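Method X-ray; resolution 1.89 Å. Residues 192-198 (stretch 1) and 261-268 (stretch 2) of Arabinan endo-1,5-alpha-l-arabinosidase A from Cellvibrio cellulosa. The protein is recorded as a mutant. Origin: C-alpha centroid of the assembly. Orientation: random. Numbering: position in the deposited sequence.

Stretch 1 (192-198) EAPFILR
Stretch 2 (261-268) GHNSAYTW

Residues 192-198 and 261-268 are both strands, running in nearly the same direction: their N-to-C axes make an angle of 15° and approach to 6.9 Å. The register pairs CA of Ala193 with CA of His262 at 5.7 Å, CA of Phe195 with CA of Ser264 at 6.0 Å, and CA of Leu197 with CA of Ala265 at 6.5 Å. No direct hydrogen bond crosses between the stretches. They bury 405 Å², both sides summed, largely where side chains of the first strand pack on backbone and side-chain atoms of the second; separate water bridges link polar groups.

Alternation organises the first strand. Ala193, Phe195 and Leu197 point CA-to-CB toward the second stretch, whereas Pro194 and Ile196 point away and have none of their area covered by it. Phe195, with 89 Å² covered, is the centre. Its backbone is extended (phi/psi -148/130), and chi1 -169° (t) with chi2 -82° lays the ring against the second backbone. CA of Ser264 sits 3.7 Å from the centroid of the Phe195 ring and 10° off its normal, a CH-pi contact over the face. Ser264 CB, placed by the strand backbone, lies 3.6 Å from Phe195 CE2, over the same ring; chi1 46° (p) sets only the direction of OG, which is hydrogen-bonded elsewhere in the structure. Phe195 CE1 lies 3.2 Å from Ala265 O and 4.1 Å from Ala265 CB. Beyond these, the edge of Phe195 is directed toward the face of Tyr266 (chi1 -56°, m; chi2 -84°), with ring centroids 5.9 Å apart and planes at 64°.

Ala193, with 58 Å² covered, adopts phi/psi 65/62, and His262 has similarly positive angles, 43/68. With chi1 -160° (t) and chi2 120°, the imidazole offers its face to the methyl: Ala193 CB is 3.4 Å from the His262 ring centroid, 15° off the normal, and 3.3 Å from His262 ND1. A methyl is compact enough for this close CH-pi approach.

Leu197, with 56 Å² covered, extends the apolar patch. In its t,p rotamer (179°, 79°), CD2 reaches Ala265 CB at 4.2 Å and CD1 comes within 3.8 Å of Ala265 O.

Water joins polar groups across the gap. Water 1 donates to Ala193 O at 2.9 Å and accepts from Asn263 N at 3.2 Å, while water 3 donates to Arg198 O and Thr267 OG1, each at 2.7 Å. Asn263 (chi1 77°, p; chi2 -74°) ties down its own strand, its ND2 donating to Ser264 O at 3.1 Å with an angle of 160°. Gly261, at phi/psi 155/-153, occupies a conformation in which a CB would jam against the preceding carbonyl oxygen, which by itself calls for glycine.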

# COMPACT_ATOMS: atom_id res chain seq x y z
N GLU A 192 -1.67 1.32 9.86
CA GLU A 192 -0.65 1.35 8.80
C GLU A 192 -1.24 1.38 7.39
O GLU A 192 -2.44 1.22 7.19
CB GLU A 192 0.33 0.14 8.92
CG GLU A 192 -0.29 -1.23 8.63
CD GLU A 192 0.64 -2.40 8.93
OE1 GLU A 192 1.78 -2.18 9.46
OE2 GLU A 192 0.21 -3.57 8.64
N ALA A 193 -0.36 1.52 6.41
CA ALA A 193 -0.65 1.26 5.00
C ALA A 193 -1.70 2.24 4.42
O ALA A 193 -2.73 1.81 3.92
CB ALA A 193 -1.10 -0.19 4.79
N PRO A 194 -1.40 3.52 4.41
CA PRO A 194 -2.38 4.48 3.85
C PRO A 194 -2.55 4.27 2.35
O PRO A 194 -1.61 3.89 1.63
CB PRO A 194 -1.73 5.82 4.07
CG PRO A 194 -0.23 5.53 4.04
CD PRO A 194 -0.14 4.17 4.79
N PHE A 195 -3.75 4.57 1.85
CA PHE A 195 -3.93 4.64 0.40
C PHE A 195 -4.99 5.69 0.12
O PHE A 195 -6.02 5.69 0.79
CB PHE A 195 -4.32 3.28 -0.20
CG PHE A 195 -4.25 3.28 -1.72
CD1 PHE A 195 -5.31 3.78 -2.49
CD2 PHE A 195 -3.09 2.90 -2.36
CE1 PHE A 195 -5.22 3.83 -3.88
CE2 PHE A 195 -2.98 2.92 -3.73
CZ PHE A 195 -4.06 3.39 -4.51
N ILE A 196 -4.69 6.63 -0.79
CA ILE A 196 -5.64 7.69 -1.11
C ILE A 196 -6.24 7.56 -2.53
O ILE A 196 -5.51 7.42 -3.52
CB ILE A 196 -5.01 9.04 -0.91
CG1 ILE A 196 -4.50 9.16 0.56
CG2 ILE A 196 -6.03 10.18 -1.24
CD1 ILE A 196 -3.59 10.31 0.85
N LEU A 197 -7.57 7.64 -2.60
CA LEU A 197 -8.28 7.66 -3.90
C LEU A 197 -9.14 8.92 -4.01
O LEU A 197 -9.91 9.23 -3.12
CB LEU A 197 -9.15 6.41 -4.07
CG LEU A 197 -9.98 6.29 -5.40
CD1 LEU A 197 -9.11 5.84 -6.51
CD2 LEU A 197 -11.19 5.33 -5.23
N ARG A 198 -9.00 9.64 -5.11
CA ARG A 198 -9.88 10.77 -5.44
C ARG A 198 -11.15 10.23 -6.03
O ARG A 198 -11.10 9.46 -6.98
CB ARG A 198 -9.20 11.70 -6.45
CG ARG A 198 -10.03 12.95 -6.81
CD ARG A 198 -10.31 13.89 -5.66
NE ARG A 198 -11.12 15.01 -6.17
CZ ARG A 198 -10.63 15.99 -6.89
NH1 ARG A 198 -9.31 16.06 -7.11
NH2 ARG A 198 -11.44 16.92 -7.40
N GLY A 261 -6.67 -6.79 4.48
CA GLY A 261 -6.23 -5.42 4.48
C GLY A 261 -5.07 -5.11 3.55
O GLY A 261 -4.87 -5.77 2.52
N HIS A 262 -4.32 -4.08 3.95
CA HIS A 262 -3.24 -3.43 3.17
C HIS A 262 -3.66 -3.22 1.73
O HIS A 262 -3.15 -3.89 0.83
CB HIS A 262 -1.88 -4.16 3.24
CG HIS A 262 -0.74 -3.25 2.87
ND1 HIS A 262 0.30 -2.95 3.73
CD2 HIS A 262 -0.56 -2.46 1.78
CE1 HIS A 262 1.10 -2.07 3.16
NE2 HIS A 262 0.60 -1.75 1.98
N ASN A 263 -4.63 -2.34 1.53
CA ASN A 263 -5.30 -2.22 0.24
C ASN A 263 -4.73 -1.17 -0.68
O ASN A 263 -3.98 -0.29 -0.29
CB ASN A 263 -6.81 -1.90 0.45
CG ASN A 263 -7.04 -0.48 0.80
OD1 ASN A 263 -6.77 -0.09 1.93
ND2 ASN A 263 -7.52 0.33 -0.17
N SER A 264 -5.16 -1.28 -1.93
CA SER A 264 -5.10 -0.21 -2.90
C SER A 264 -6.55 -0.07 -3.47
O SER A 264 -7.45 -0.83 -3.08
CB SER A 264 -4.05 -0.49 -3.98
OG SER A 264 -4.13 -1.84 -4.52
N ALA A 265 -6.73 0.87 -4.39
CA ALA A 265 -8.07 1.20 -4.95
C ALA A 265 -7.85 1.98 -6.25
O ALA A 265 -6.91 2.79 -6.35
CB ALA A 265 -8.90 1.99 -3.97
N TYR A 266 -8.68 1.69 -7.25
CA TYR A 266 -8.49 2.21 -8.58
C TYR A 266 -9.81 2.44 -9.29
O TYR A 266 -10.83 1.79 -8.98
CB TYR A 266 -7.67 1.23 -9.43
CG TYR A 266 -6.33 0.88 -8.79
CD1 TYR A 266 -5.23 1.71 -8.97
CD2 TYR A 266 -6.19 -0.25 -8.00
CE1 TYR A 266 -3.99 1.40 -8.40
CE2 TYR A 266 -4.95 -0.58 -7.40
CZ TYR A 266 -3.86 0.25 -7.61
OH TYR A 266 -2.63 -0.05 -7.06
N THR A 267 -9.75 3.39 -10.22
CA THR A 267 -10.80 3.64 -11.18
C THR A 267 -10.28 3.22 -12.55
O THR A 267 -9.33 3.79 -13.06
CB THR A 267 -11.19 5.13 -11.13
OG1 THR A 267 -11.75 5.47 -9.84
CG2 THR A 267 -12.33 5.43 -12.16
N TRP A 268 -10.91 2.19 -13.12
CA TRP A 268 -10.60 1.66 -14.45
C TRP A 268 -11.87 1.70 -15.33
O TRP A 268 -12.88 1.07 -14.98
CB TRP A 268 -10.16 0.20 -14.34
CG TRP A 268 -8.85 -0.02 -13.53
CD1 TRP A 268 -7.69 0.68 -13.61
CD2 TRP A 268 -8.61 -1.06 -12.56
NE1 TRP A 268 -6.75 0.16 -12.75
CE2 TRP A 268 -7.29 -0.91 -12.10
CE3 TRP A 268 -9.38 -2.11 -12.06
CZ2 TRP A 268 -6.73 -1.76 -11.15
CZ3 TRP A 268 -8.82 -2.96 -11.11
CH2 TRP A 268 -7.51 -2.76 -10.66
O HOH W 1 -4.73 -0.27 3.94
O HOH W 2 -1.86 0.50 1.08
O HOH W 3 -11.10 8.03 -9.27